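GP37 (Pseudomonas phage phikz, PDB 5FT0) inhibits the RNA degradosome of the bacterial host, probably by acting on the ribonuclease RNase E. Local coordinates at residues Y90-A95 / K174-A179; C98-Y103 / K167-N172; G107-I112 / I124-E129; G151-D156 / P196-Y201; E162-K167 / I227-Y232. All coordinates share one frame; numbering follows the deposited sequence. Where two conformers were deposited one is given.

How the contacts relate
Helix 158-187 runs through three of the five contacts. Contact 1 sets it against helix 87-98, contact 2 against the potassium-binding loop that follows that helix, and contact 5 against strand 220-232 of the large antiparallel sheet. The centres of contacts 1 and 2, and of contacts 2 and 5, lie about 11 Å apart, and contacts 2 and 5 share Lys167. Contact 3 joins two strands of the same sheet, its centre about 12 Å from that of contact 5, and it touches the loop of contact 2 through Tyr103. Contact 4 lies toward the other edge of the sheet as formed by this chain; Phe153 there meets Leu164 of contact 5. Only contact 2 supplies ligands to the potassium ion.

Contact 1 (Y90-A95 / K174-A179)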
# COMPACT_ATOMS: atom_id res chain seq x y z
N TYR A 90 -2.48 14.16 -22.30
CA TYR A 90 -3.44 13.20 -21.75
C TYR A 90 -3.90 12.22 -22.81
O TYR A 90 -4.03 11.02 -22.55
CB TYR A 90 -4.62 13.96 -21.14
CG TYR A 90 -5.65 13.09 -20.45
CD1 TYR A 90 -5.48 12.70 -19.13
CD2 TYR A 90 -6.81 12.70 -21.11
CE1 TYR A 90 -6.43 11.91 -18.49
CE2 TYR A 90 -7.76 11.92 -20.48
CZ TYR A 90 -7.57 11.53 -19.17
OH TYR A 90 -8.51 10.75 -18.54
N LEU A 91 -4.16 12.71 -24.03
CA LEU A 91 -4.59 11.84 -25.11
C LEU A 91 -3.49 10.86 -25.51
O LEU A 91 -3.76 9.68 -25.77
CB LEU A 91 -5.03 12.67 -26.32
CG LEU A 91 -6.39 13.36 -26.18
CD1 LEU A 91 -6.66 14.26 -27.37
CD2 LEU A 91 -7.49 12.32 -26.02
N ALA A 92 -2.25 11.33 -25.57
CA ALA A 92 -1.14 10.45 -25.94
C ALA A 92 -0.92 9.37 -24.89
O ALA A 92 -0.49 8.26 -25.23
CB ALA A 92 0.13 11.27 -26.15
N ALA A 93 -1.19 9.67 -23.62
CA ALA A 93 -1.11 8.64 -22.59
C ALA A 93 -2.27 7.66 -22.70
O ALA A 93 -2.09 6.45 -22.50
CB ALA A 93 -1.09 9.29 -21.20
N GLY A 94 -3.46 8.16 -23.03
CA GLY A 94 -4.61 7.27 -23.18
C GLY A 94 -4.43 6.27 -24.31
O GLY A 94 -4.89 5.13 -24.22
N ALA A 95 -3.74 6.68 -25.38
CA ALA A 95 -3.50 5.77 -26.49
C ALA A 95 -2.60 4.61 -26.09
O ALA A 95 -2.78 3.48 -26.55
CB ALA A 95 -2.90 6.53 -27.67
N LYS A 174 6.23 5.54 -28.38
CA LYS A 174 7.06 6.51 -29.09
C LYS A 174 6.33 7.83 -29.29
O LYS A 174 6.92 8.91 -29.16
CB LYS A 174 7.50 5.93 -30.44
CG LYS A 174 8.31 6.87 -31.32
CD LYS A 174 8.93 6.10 -32.48
CE LYS A 174 8.81 6.84 -33.80
NZ LYS A 174 9.66 8.06 -33.86
N GLU A 175 5.03 7.77 -29.59
CA GLU A 175 4.25 8.99 -29.74
C GLU A 175 4.04 9.70 -28.41
O GLU A 175 3.91 10.93 -28.38
CB GLU A 175 2.90 8.68 -30.39
CG GLU A 175 3.00 8.25 -31.85
CD GLU A 175 3.62 9.32 -32.73
OE1 GLU A 175 3.19 10.49 -32.64
OE2 GLU A 175 4.54 9.00 -33.52
N LEU A 176 4.00 8.95 -27.31
CA LEU A 176 3.90 9.58 -25.99
C LEU A 176 5.14 10.41 -25.70
O LEU A 176 5.05 11.57 -25.28
CB LEU A 176 3.69 8.51 -24.92
CG LEU A 176 3.84 8.96 -23.46
CD1 LEU A 176 2.78 9.99 -23.11
CD2 LEU A 176 3.75 7.77 -22.52
N ILE A 177 6.32 9.83 -25.91
CA ILE A 177 7.57 10.57 -25.74
C ILE A 177 7.60 11.77 -26.67
O ILE A 177 7.98 12.88 -26.26
CB ILE A 177 8.78 9.64 -25.98
CG1 ILE A 177 8.76 8.48 -24.98
CG2 ILE A 177 10.09 10.42 -25.90
CD1 ILE A 177 8.72 8.92 -23.53
N LEU A 178 7.22 11.57 -27.93
CA LEU A 178 7.23 12.66 -28.90
C LEU A 178 6.33 13.80 -28.47
O LEU A 178 6.70 14.98 -28.57
CB LEU A 178 6.80 12.12 -30.27
CG LEU A 178 7.56 12.61 -31.51
CD1 LEU A 178 8.99 12.10 -31.49
CD2 LEU A 178 6.84 12.14 -32.77
N ALA A 179 5.13 13.47 -27.98
CA ALA A 179 4.19 14.50 -27.54
C ALA A 179 4.78 15.36 -26.42
O ALA A 179 4.68 16.59 -26.45
CB ALA A 179 2.88 13.85 -27.09
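Ala92 on helix 87-98 faces Leu176 and Ala179 on helix 158-187, and the two alanines show how short side chains let helices pack closely, with the leucine reaching across. The local axes approach to 8.8 Å and run nearly antiparallel, with 167° between their directions.

Methyl-to-methyl packing forms the centre. Ala92 CB points at the opposing helix and meets Ala179 CB at 3.9 Å, one small group against another. The leucine gives the second apolar contact. Its CG lies anti to the backbone N (chi1 169°), and from there the CD1 branch reaches across to the first helix, coming within 4.2 Å of Ala92 CB and 4.4 Å of Ala93 CB.

Contacts of side chain with backbone fill in between. Ala92 CB rests 4.1 Å from Leu176 CA, and Leu176 CD1 in turn lies 4.0 Å from Ala93 N. Each helix thus presents part of its own main chain as packing surface. Glu175 starts toward the other helix, but the rest of its chain leads the carboxylate away.

Packing from other parts of the fold completes the setting. Phe130 of strand 122-132 touches both Ala93 and Leu176, Val96 packs on Leu176, and Leu89 packs on Ala179.

Polar side-chain groups play no part in the pairing, and the backbone hydrogen bonds stay within each helix. With about 152 Å² buried over both sides, the contact rests on shape and dispersion, and any specificity would have to come from the fit of small and branched apolar groups.

Contact 2 (C98-Y103 / K167-N172); sequences CGNDEY and KKNANN. With K (potassium ion), chain D.
Asn100 ND2 donates to Asn169 OD1 at 3.1 Å, the one hydrogen bond between the loop and helix segment 167-172. The two amides are almost coplanar, 5° apart, and the N-H meets the oxygen from the side, with a C=O...N angle of 106°. Asn100 ND2 also sits 3.7 Å above the centre of one face of the Tyr103 ring. Tyr103 and Asn169 approach tip to tip, with CE2 of the ring 3.4 Å from Asn169 OD1. Beside this cluster the extended chain of Lys168 lays its CE 3.3 Å from Gly99 O.

A second shell fixes both amides. Asn100 OD1 accepts from Glu102 N at 2.8 Å, an Asx turn that settles which end of this amide faces the helix. Asn169 ND2 is bonded to Val165 O, which orients the acceptor.

Further out lies the potassium ion, bound by Asn100 O at 2.8 Å and Tyr103 O at 2.7 Å, with Ile97 O as a third ligand. Amide pairing and metal binding are therefore probably linked, since both involve Asn100 and Tyr103. Lys168 NZ, 4.7 Å from Asp101 OD2 and not in contact with it, may temper the negative charge of the loop.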
# COMPACT_ATOMS: atom_id res chain seq x y z
N CYS A 98 -5.00 2.43 -23.54
CA CYS A 98 -6.07 1.70 -24.23
C CYS A 98 -5.53 0.75 -25.29
O CYS A 98 -6.26 -0.12 -25.75
CB CYS A 98 -7.05 2.69 -24.86
SG CYS A 98 -7.90 3.76 -23.68
N GLY A 99 -4.27 0.91 -25.70
CA GLY A 99 -3.64 0.04 -26.67
C GLY A 99 -3.14 -1.28 -26.13
O GLY A 99 -2.50 -2.04 -26.87
N ASN A 100 -3.40 -1.58 -24.86
CA ASN A 100 -2.98 -2.83 -24.25
C ASN A 100 -3.94 -3.15 -23.12
O ASN A 100 -4.03 -2.38 -22.15
CB ASN A 100 -1.54 -2.74 -23.74
CG ASN A 100 -0.96 -4.09 -23.35
OD1 ASN A 100 -1.68 -5.00 -22.92
ND2 ASN A 100 0.35 -4.24 -23.51
N ASP A 101 -4.64 -4.27 -23.23
CA ASP A 101 -5.59 -4.67 -22.20
C ASP A 101 -4.92 -4.96 -20.87
O ASP A 101 -5.56 -4.85 -19.82
CB ASP A 101 -6.39 -5.89 -22.66
CG ASP A 101 -7.20 -5.61 -23.92
OD1 ASP A 101 -7.83 -4.54 -24.00
OD2 ASP A 101 -7.19 -6.47 -24.83
N GLU A 102 -3.64 -5.33 -20.89
CA GLU A 102 -2.91 -5.59 -19.65
C GLU A 102 -2.39 -4.32 -18.99
O GLU A 102 -2.17 -4.33 -17.77
CB GLU A 102 -1.75 -6.55 -19.92
CG GLU A 102 -2.19 -7.99 -20.14
CD GLU A 102 -1.02 -8.96 -20.18
OE1 GLU A 102 -0.44 -9.23 -19.11
OE2 GLU A 102 -0.69 -9.45 -21.28
N TYR A 103 -2.18 -3.25 -19.75
CA TYR A 103 -1.80 -1.97 -19.16
C TYR A 103 -2.96 -1.40 -18.36
O TYR A 103 -4.08 -1.25 -18.87
CB TYR A 103 -1.40 -0.97 -20.25
CG TYR A 103 -0.02 -1.14 -20.83
CD1 TYR A 103 0.86 -2.11 -20.35
CD2 TYR A 103 0.42 -0.32 -21.86
CE1 TYR A 103 2.12 -2.26 -20.89
CE2 TYR A 103 1.68 -0.45 -22.40
CZ TYR A 103 2.53 -1.42 -21.92
OH TYR A 103 3.78 -1.55 -22.47
N LYS A 167 6.27 -4.86 -29.77
CA LYS A 167 5.68 -4.23 -30.96
C LYS A 167 4.24 -3.77 -30.75
O LYS A 167 3.79 -2.88 -31.47
CB LYS A 167 5.74 -5.17 -32.16
CG LYS A 167 7.12 -5.63 -32.56
CD LYS A 167 7.04 -6.66 -33.67
CE LYS A 167 7.99 -6.36 -34.83
NZ LYS A 167 9.42 -6.45 -34.45
N LYS A 168 3.51 -4.37 -29.81
CA LYS A 168 2.12 -3.98 -29.62
C LYS A 168 1.98 -2.55 -29.13
O LYS A 168 1.02 -1.86 -29.49
CB LYS A 168 1.43 -4.94 -28.64
CG LYS A 168 -0.03 -4.63 -28.37
CD LYS A 168 -0.65 -5.65 -27.42
CE LYS A 168 -2.11 -5.34 -27.15
NZ LYS A 168 -2.74 -6.37 -26.27
N ASN A 169 2.95 -2.07 -28.35
CA ASN A 169 2.88 -0.76 -27.72
C ASN A 169 3.91 0.22 -28.26
O ASN A 169 3.89 1.39 -27.86
CB ASN A 169 3.05 -0.90 -26.20
CG ASN A 169 2.26 -2.05 -25.62
OD1 ASN A 169 1.06 -1.92 -25.36
ND2 ASN A 169 2.92 -3.18 -25.42
N ALA A 170 4.80 -0.23 -29.15
CA ALA A 170 6.00 0.55 -29.46
C ALA A 170 5.65 1.91 -30.06
O ALA A 170 6.24 2.93 -29.67
CB ALA A 170 6.89 -0.23 -30.42
N ASN A 171 4.71 1.96 -30.99
CA ASN A 171 4.41 3.22 -31.66
C ASN A 171 3.61 4.16 -30.76
O ASN A 171 3.84 5.38 -30.78
CB ASN A 171 3.67 2.97 -32.97
CG ASN A 171 3.52 4.24 -33.80
OD1 ASN A 171 2.42 4.78 -33.94
ND2 ASN A 171 4.63 4.72 -34.35
N ASN A 172 2.68 3.63 -29.97
CA ASN A 172 1.96 4.46 -29.02
C ASN A 172 2.90 5.07 -27.99
O ASN A 172 2.76 6.24 -27.62
CB ASN A 172 0.87 3.65 -28.32
CG ASN A 172 -0.29 3.31 -29.24
OD1 ASN A 172 -0.62 4.06 -30.15
ND2 ASN A 172 -0.91 2.16 -28.99
K K D . -6.02 -0.94 -20.77

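Contact 3 (G107-I112 / I124-E129); sequences GNVVGI and ILPVIE
Val109 and Pro126 lie side by side and point the same way, Val109 CG1 packing 3.8 Å from Pro126 CB. Glu129, paired with Val109, projects from the same face as Val109, and its carboxylate forms a salt bridge with Lys228. The opposite face carries two cross-strand pairs: Val110 CB meets Ile128 CB at 4.2 Å, and Ile112 CB meets Leu125 CB at 4.1 Å. Both belong to antiparallel hydrogen-bonded pairs.

Between them the register slips by one residue. Val110 O is gripped by two donors, Val127 N at 2.8 Å and Ile128 N at 2.9 Å, with the first in the carbonyl plane and the second tilted 18° from it. Val127 is the extra residue, and the chain turns a corner at Val127 and Ile128. Gly111, with no side chain, comes so near the other strand that its CA makes a C-H...O contact with Leu125 O at 3.2 Å.

Tyr103 packs on Val110 and Val127 from the neighbouring strand. At Ile124 a strand of the second subunit continues the sheet in an antiparallel ladder across the interface. Two residues facing one across an antiparallel pair, as Val127 and Ile128 face Val110, define a classic beta bulge, here within the hairpin of strands 109-115 and 122-132.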
# COMPACT_ATOMS: atom_id res chain seq x y z
N GLY A 107 -2.38 6.37 -10.51
CA GLY A 107 -1.45 7.43 -10.16
C GLY A 107 -0.59 7.78 -11.35
O GLY A 107 -1.09 7.95 -12.47
N ASN A 108 0.71 7.87 -11.13
CA ASN A 108 1.67 8.19 -12.18
C ASN A 108 2.23 6.95 -12.87
O ASN A 108 3.19 7.07 -13.64
CB ASN A 108 2.82 9.02 -11.61
CG ASN A 108 2.39 10.43 -11.26
OD1 ASN A 108 1.64 11.07 -11.99
ND2 ASN A 108 2.87 10.93 -10.12
N VAL A 109 1.66 5.78 -12.62
CA VAL A 109 2.23 4.51 -13.06
C VAL A 109 1.30 3.85 -14.06
O VAL A 109 0.10 3.69 -13.80
CB VAL A 109 2.50 3.57 -11.87
CG1 VAL A 109 3.06 2.25 -12.37
CG2 VAL A 109 3.47 4.22 -10.89
N VAL A 110 1.85 3.47 -15.21
CA VAL A 110 1.20 2.56 -16.15
C VAL A 110 1.96 1.24 -16.09
O VAL A 110 3.19 1.22 -16.22
CB VAL A 110 1.20 3.13 -17.58
CG1 VAL A 110 0.66 2.10 -18.56
CG2 VAL A 110 0.39 4.41 -17.65
N GLY A 111 1.23 0.16 -15.87
CA GLY A 111 1.88 -1.13 -15.75
C GLY A 111 0.89 -2.26 -15.61
O GLY A 111 -0.29 -2.11 -15.94
N ILE A 112 1.38 -3.39 -15.11
CA ILE A 112 0.62 -4.63 -15.01
C ILE A 112 0.07 -4.76 -13.60
O ILE A 112 0.82 -4.67 -12.63
CB ILE A 112 1.49 -5.84 -15.37
CG1 ILE A 112 2.23 -5.62 -16.69
CG2 ILE A 112 0.64 -7.10 -15.44
CD1 ILE A 112 1.33 -5.34 -17.85
N ILE A 124 1.30 -3.12 -8.42
CA ILE A 124 1.41 -3.00 -9.87
C ILE A 124 2.86 -3.19 -10.28
O ILE A 124 3.78 -2.76 -9.57
CB ILE A 124 0.89 -1.62 -10.36
CG1 ILE A 124 -0.57 -1.42 -9.95
CG2 ILE A 124 1.04 -1.48 -11.86
CD1 ILE A 124 -1.05 -0.02 -10.17
N LEU A 125 3.07 -3.86 -11.41
CA LEU A 125 4.40 -3.98 -12.00
C LEU A 125 4.59 -2.81 -12.96
O LEU A 125 3.97 -2.79 -14.03
CB LEU A 125 4.55 -5.30 -12.73
CG LEU A 125 5.93 -5.55 -13.33
CD1 LEU A 125 6.97 -5.64 -12.23
CD2 LEU A 125 5.94 -6.80 -14.19
N PRO A 126 5.44 -1.83 -12.63
CA PRO A 126 5.50 -0.61 -13.45
C PRO A 126 6.16 -0.85 -14.79
O PRO A 126 7.14 -1.60 -14.91
CB PRO A 126 6.33 0.35 -12.59
CG PRO A 126 6.40 -0.28 -11.22
CD PRO A 126 6.32 -1.76 -11.46
N VAL A 127 5.62 -0.20 -15.82
CA VAL A 127 6.19 -0.19 -17.16
C VAL A 127 6.56 1.22 -17.60
O VAL A 127 7.69 1.47 -18.04
CB VAL A 127 5.23 -0.85 -18.18
CG1 VAL A 127 5.74 -0.64 -19.60
CG2 VAL A 127 5.08 -2.34 -17.89
N ILE A 128 5.62 2.15 -17.49
CA ILE A 128 5.86 3.57 -17.75
C ILE A 128 5.54 4.33 -16.48
O ILE A 128 4.44 4.18 -15.93
CB ILE A 128 5.01 4.08 -18.93
CG1 ILE A 128 5.24 3.23 -20.18
CG2 ILE A 128 5.32 5.54 -19.21
CD1 ILE A 128 4.28 3.54 -21.30
N GLU A 129 6.48 5.14 -16.02
CA GLU A 129 6.29 5.95 -14.82
C GLU A 129 6.46 7.42 -15.17
O GLU A 129 7.51 7.83 -15.67
CB GLU A 129 7.27 5.54 -13.72
CG GLU A 129 7.11 6.33 -12.43
CD GLU A 129 7.93 5.77 -11.29
OE1 GLU A 129 8.43 4.62 -11.42
OE2 GLU A 129 8.07 6.46 -10.26

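Contact 4 (G151-D156 / P196-Y201); sequences GIFKTD and PAVEMY
Phe153 and the selenomethionine at position 200 are brought together by their torsions. Phe153 has CG anti to the backbone N (chi1 -170°), and the Met200 chain runs extended to SE before a bend at chi3 of 61° folds CE back toward the main chain of Ile152. The two side chains cross at about a right angle. SE comes to the edge of the ring, 4.1 Å from Phe153 CD1; measured from the ring centroid it lies 77° off the normal, a Met-aromatic contact made near the ring plane. CE ends 3.3 Å from Ile152 O, closely packed against the peptide, while Phe153 CB and Met200 CB touch at 4.1 Å.

Val198 packs with both branches. Its CG1 lies 4.0 Å from Phe153 CD2, and its CG2 3.9 Å from Thr155 OG1. Beyond these residues, Phe161 of helix 158-187 meets the Phe153 ring edge-to-face, and Val209 of the adjoining strand also packs on Phe153.

The polar link is a backbone one: Gly151 N donates to Met200 O at 3.2 Å, from well above the carbonyl plane. Gln150 NE2 adds a weak bond to the same oxygen.

The loop leading into helix 158-187 is thus laid along strand 197-202 mainly by apolar and Met-aromatic packing, the latter made here by the selenium of selenomethionine. Such contacts are less directional than hydrogen bonds, and the position of Phe153 probably depends on the joint fit of Val198, Met200 and Phe161.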
# COMPACT_ATOMS: atom_id res chain seq x y z
N GLY A 151 23.83 2.76 -21.72
CA GLY A 151 23.79 2.59 -23.16
C GLY A 151 23.38 3.88 -23.84
O GLY A 151 23.23 4.91 -23.17
N ILE A 152 23.21 3.86 -25.16
CA ILE A 152 22.75 5.02 -25.91
C ILE A 152 21.41 4.67 -26.54
O ILE A 152 21.30 3.68 -27.28
CB ILE A 152 23.77 5.45 -26.98
CG1 ILE A 152 25.15 5.66 -26.35
CG2 ILE A 152 23.28 6.71 -27.70
CD1 ILE A 152 25.35 7.03 -25.72
N PHE A 153 20.39 5.47 -26.24
CA PHE A 153 19.04 5.28 -26.74
C PHE A 153 18.70 6.39 -27.73
O PHE A 153 18.94 7.57 -27.44
CB PHE A 153 18.02 5.25 -25.60
CG PHE A 153 16.64 4.82 -26.00
CD1 PHE A 153 16.29 3.48 -25.98
CD2 PHE A 153 15.70 5.75 -26.40
CE1 PHE A 153 15.02 3.07 -26.35
CE2 PHE A 153 14.43 5.35 -26.78
CZ PHE A 153 14.09 4.01 -26.75
N LYS A 154 18.16 6.02 -28.88
CA LYS A 154 17.80 6.97 -29.93
C LYS A 154 16.28 7.02 -30.04
O LYS A 154 15.64 6.00 -30.30
CB LYS A 154 18.42 6.59 -31.27
CG LYS A 154 19.93 6.40 -31.22
N THR A 155 15.71 8.22 -29.84
CA THR A 155 14.26 8.37 -29.90
C THR A 155 13.74 8.32 -31.33
O THR A 155 12.55 8.03 -31.54
CB THR A 155 13.84 9.68 -29.23
OG1 THR A 155 14.60 9.86 -28.02
CG2 THR A 155 12.36 9.65 -28.87
N ASP A 156 14.59 8.60 -32.32
CA ASP A 156 14.16 8.52 -33.72
C ASP A 156 13.79 7.09 -34.11
O ASP A 156 12.94 6.88 -34.97
CB ASP A 156 15.26 9.03 -34.64
CG ASP A 156 15.53 10.51 -34.47
OD1 ASP A 156 14.59 11.25 -34.10
OD2 ASP A 156 16.69 10.93 -34.69
N PRO A 196 16.17 18.01 -24.75
CA PRO A 196 15.72 16.94 -23.85
C PRO A 196 16.86 15.99 -23.52
O PRO A 196 17.81 15.82 -24.29
CB PRO A 196 14.63 16.23 -24.66
CG PRO A 196 14.98 16.52 -26.08
CD PRO A 196 15.56 17.90 -26.08
N ALA A 197 16.77 15.38 -22.34
CA ALA A 197 17.76 14.42 -21.87
C ALA A 197 17.20 13.02 -22.01
O ALA A 197 16.07 12.74 -21.59
CB ALA A 197 18.15 14.70 -20.42
N VAL A 198 17.98 12.13 -22.62
CA VAL A 198 17.64 10.72 -22.74
C VAL A 198 18.81 9.92 -22.18
O VAL A 198 19.94 10.07 -22.65
CB VAL A 198 17.35 10.31 -24.19
CG1 VAL A 198 16.84 8.87 -24.24
CG2 VAL A 198 16.34 11.26 -24.82
N GLU A 199 18.55 9.08 -21.19
CA GLU A 199 19.59 8.29 -20.56
C GLU A 199 19.08 6.88 -20.33
O GLU A 199 18.04 6.68 -19.70
CB GLU A 199 20.06 8.93 -19.25
CG GLU A 199 21.10 10.02 -19.48
CD GLU A 199 21.29 10.92 -18.27
OE1 GLU A 199 21.08 10.45 -17.13
OE2 GLU A 199 21.65 12.10 -18.47
N MSE A 200 19.82 5.90 -20.85
CA MSE A 200 19.46 4.50 -20.69
C MSE A 200 20.40 3.82 -19.70
O MSE A 200 21.62 4.01 -19.76
CB MSE A 200 19.50 3.77 -22.04
CG MSE A 200 19.39 2.26 -21.93
SE MSE A 200 18.99 1.39 -23.64
CE MSE A 200 20.58 1.92 -24.64
N TYR A 201 19.83 3.05 -18.78
CA TYR A 201 20.61 2.35 -17.77
C TYR A 201 20.29 0.87 -17.85
O TYR A 201 19.11 0.48 -17.90
CB TYR A 201 20.30 2.89 -16.37
CG TYR A 201 20.67 4.34 -16.21
CD1 TYR A 201 21.96 4.71 -15.82
CD2 TYR A 201 19.75 5.34 -16.45
CE1 TYR A 201 22.31 6.04 -15.67
CE2 TYR A 201 20.09 6.68 -16.30
CZ TYR A 201 21.37 7.02 -15.91
OH TYR A 201 21.71 8.34 -15.76

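Contact 5 (E162-K167 / I227-Y232)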
# COMPACT_ATOMS: atom_id res chain seq x y z
N GLU A 162 10.46 -0.83 -29.86
CA GLU A 162 10.03 -2.22 -29.94
C GLU A 162 10.81 -3.09 -28.96
O GLU A 162 10.27 -4.06 -28.42
CB GLU A 162 10.18 -2.76 -31.36
CG GLU A 162 9.22 -2.13 -32.36
CD GLU A 162 9.41 -2.66 -33.77
OE1 GLU A 162 10.34 -3.46 -33.98
OE2 GLU A 162 8.62 -2.28 -34.66
N PHE A 163 12.08 -2.76 -28.72
CA PHE A 163 12.84 -3.46 -27.70
C PHE A 163 12.28 -3.18 -26.31
O PHE A 163 12.19 -4.09 -25.48
CB PHE A 163 14.32 -3.06 -27.79
CG PHE A 163 15.14 -3.46 -26.60
CD1 PHE A 163 15.54 -4.77 -26.43
CD2 PHE A 163 15.53 -2.52 -25.67
CE1 PHE A 163 16.31 -5.14 -25.34
CE2 PHE A 163 16.30 -2.88 -24.57
CZ PHE A 163 16.69 -4.19 -24.41
N LEU A 164 11.88 -1.94 -26.05
CA LEU A 164 11.49 -1.55 -24.70
C LEU A 164 10.13 -2.13 -24.32
O LEU A 164 9.99 -2.72 -23.23
CB LEU A 164 11.46 -0.02 -24.58
CG LEU A 164 12.75 0.68 -24.18
CD1 LEU A 164 12.50 2.18 -24.01
CD2 LEU A 164 13.32 0.08 -22.90
N VAL A 165 9.12 -1.98 -25.17
CA VAL A 165 7.75 -2.25 -24.78
C VAL A 165 7.05 -3.17 -25.77
O VAL A 165 5.81 -3.20 -25.83
CB VAL A 165 6.96 -0.93 -24.62
CG1 VAL A 165 7.56 -0.08 -23.52
CG2 VAL A 165 6.94 -0.17 -25.94
N ASP A 166 7.84 -3.94 -26.54
CA ASP A 166 7.41 -4.83 -27.62
C ASP A 166 6.53 -4.15 -28.67
O ASP A 166 6.10 -3.01 -28.50
CB ASP A 166 6.74 -6.11 -27.06
CG ASP A 166 5.37 -5.87 -26.43
OD1 ASP A 166 4.47 -5.32 -27.09
OD2 ASP A 166 5.20 -6.24 -25.25
N LYS A 167 6.27 -4.86 -29.77
CA LYS A 167 5.68 -4.23 -30.96
C LYS A 167 4.24 -3.77 -30.75
O LYS A 167 3.79 -2.88 -31.47
CB LYS A 167 5.74 -5.17 -32.16
CG LYS A 167 7.12 -5.63 -32.56
CD LYS A 167 7.04 -6.66 -33.67
CE LYS A 167 7.99 -6.36 -34.83
NZ LYS A 167 9.42 -6.45 -34.45
N ILE A 227 9.87 10.97 -17.80
CA ILE A 227 9.14 9.75 -18.07
C ILE A 227 10.13 8.60 -18.02
O ILE A 227 11.16 8.63 -18.71
CB ILE A 227 8.42 9.79 -19.43
CG1 ILE A 227 7.43 10.95 -19.48
CG2 ILE A 227 7.72 8.47 -19.69
CD1 ILE A 227 6.67 11.04 -20.77
N LYS A 228 9.84 7.59 -17.20
CA LYS A 228 10.67 6.41 -17.08
C LYS A 228 9.95 5.23 -17.71
O LYS A 228 8.77 5.00 -17.44
CB LYS A 228 11.01 6.09 -15.62
CG LYS A 228 11.88 4.84 -15.47
CD LYS A 228 12.22 4.55 -14.02
CE LYS A 228 11.04 3.97 -13.27
NZ LYS A 228 11.40 3.61 -11.87
N ILE A 229 10.66 4.48 -18.55
CA ILE A 229 10.15 3.27 -19.17
C ILE A 229 11.07 2.12 -18.78
O ILE A 229 12.30 2.26 -18.85
CB ILE A 229 10.05 3.41 -20.70
CG1 ILE A 229 9.18 4.62 -21.05
CG2 ILE A 229 9.47 2.14 -21.32
CD1 ILE A 229 9.11 4.90 -22.53
N VAL A 230 10.48 1.00 -18.37
CA VAL A 230 11.23 -0.14 -17.87
C VAL A 230 10.96 -1.34 -18.77
O VAL A 230 9.80 -1.67 -19.04
CB VAL A 230 10.85 -0.48 -16.41
CG1 VAL A 230 11.71 -1.62 -15.89
CG2 VAL A 230 10.98 0.75 -15.53
N ARG A 231 12.03 -1.97 -19.23
CA ARG A 231 11.96 -3.28 -19.86
C ARG A 231 12.61 -4.29 -18.92
O ARG A 231 13.74 -4.09 -18.48
CB ARG A 231 12.67 -3.31 -21.21
CG ARG A 231 12.54 -4.64 -21.93
CD ARG A 231 13.69 -4.85 -22.90
NE ARG A 231 13.40 -5.89 -23.88
CZ ARG A 231 13.82 -7.15 -23.79
NH1 ARG A 231 14.56 -7.53 -22.76
NH2 ARG A 231 13.51 -8.03 -24.74
N TYR A 232 11.89 -5.36 -18.62
CA TYR A 232 12.39 -6.37 -17.70
C TYR A 232 13.16 -7.44 -18.48
O TYR A 232 13.27 -7.39 -19.71
CB TYR A 232 11.23 -6.94 -16.88
CG TYR A 232 10.58 -5.87 -16.02
CD1 TYR A 232 11.16 -5.48 -14.82
CD2 TYR A 232 9.41 -5.23 -16.43
CE1 TYR A 232 10.59 -4.50 -14.04
CE2 TYR A 232 8.83 -4.25 -15.65
CZ TYR A 232 9.42 -3.89 -14.46
OH TYR A 232 8.85 -2.91 -13.68
O HOH W 1 8.24 -3.01 -21.32
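Leu164 and Val165 of helix 158-187 lie across Ile229 and Arg231 of strand 220-232, an example of a helix packed over an antiparallel sheet. The local axes cross at 84°, so the helix spans the strand almost perpendicularly and meets it over a short length.

The buried part is aliphatic and tight. Ile229 CG2 receives two partners, Val165 CG1 at 3.7 Å and Leu164 CD1 at 4.1 Å, and in both pairs the side chains cross at about a right angle. Leu164 CD2 packs 3.8 Å from Arg231 CB. Val173, further along the helix, touches both Val165 and Ile229, and Val209 of the next strand packs on Leu164.

Toward solvent the contact changes character. Arg231 extends from CG to NE across one face of the ring of Phe163, an exposed residue with CG anti to the backbone N (chi1 166°). Ring and guanidinium planes are only 4° apart, and Arg231 CD sits over the ring face, 3.6 Å from its centroid, in a CH-pi contact. In the plane of the guanidinium, Arg231 NE donates to Phe163 O at 2.7 Å in a short but bent bond. One residue therefore holds the arginine by both its ring and its carbonyl. Both residues also touch a crystal neighbour, so their arrangement in solution may differ.

Where the two backbones do not meet directly, a water joins them: it donates to Leu164 O at 2.6 Å and to Val230 O at 3.1 Å.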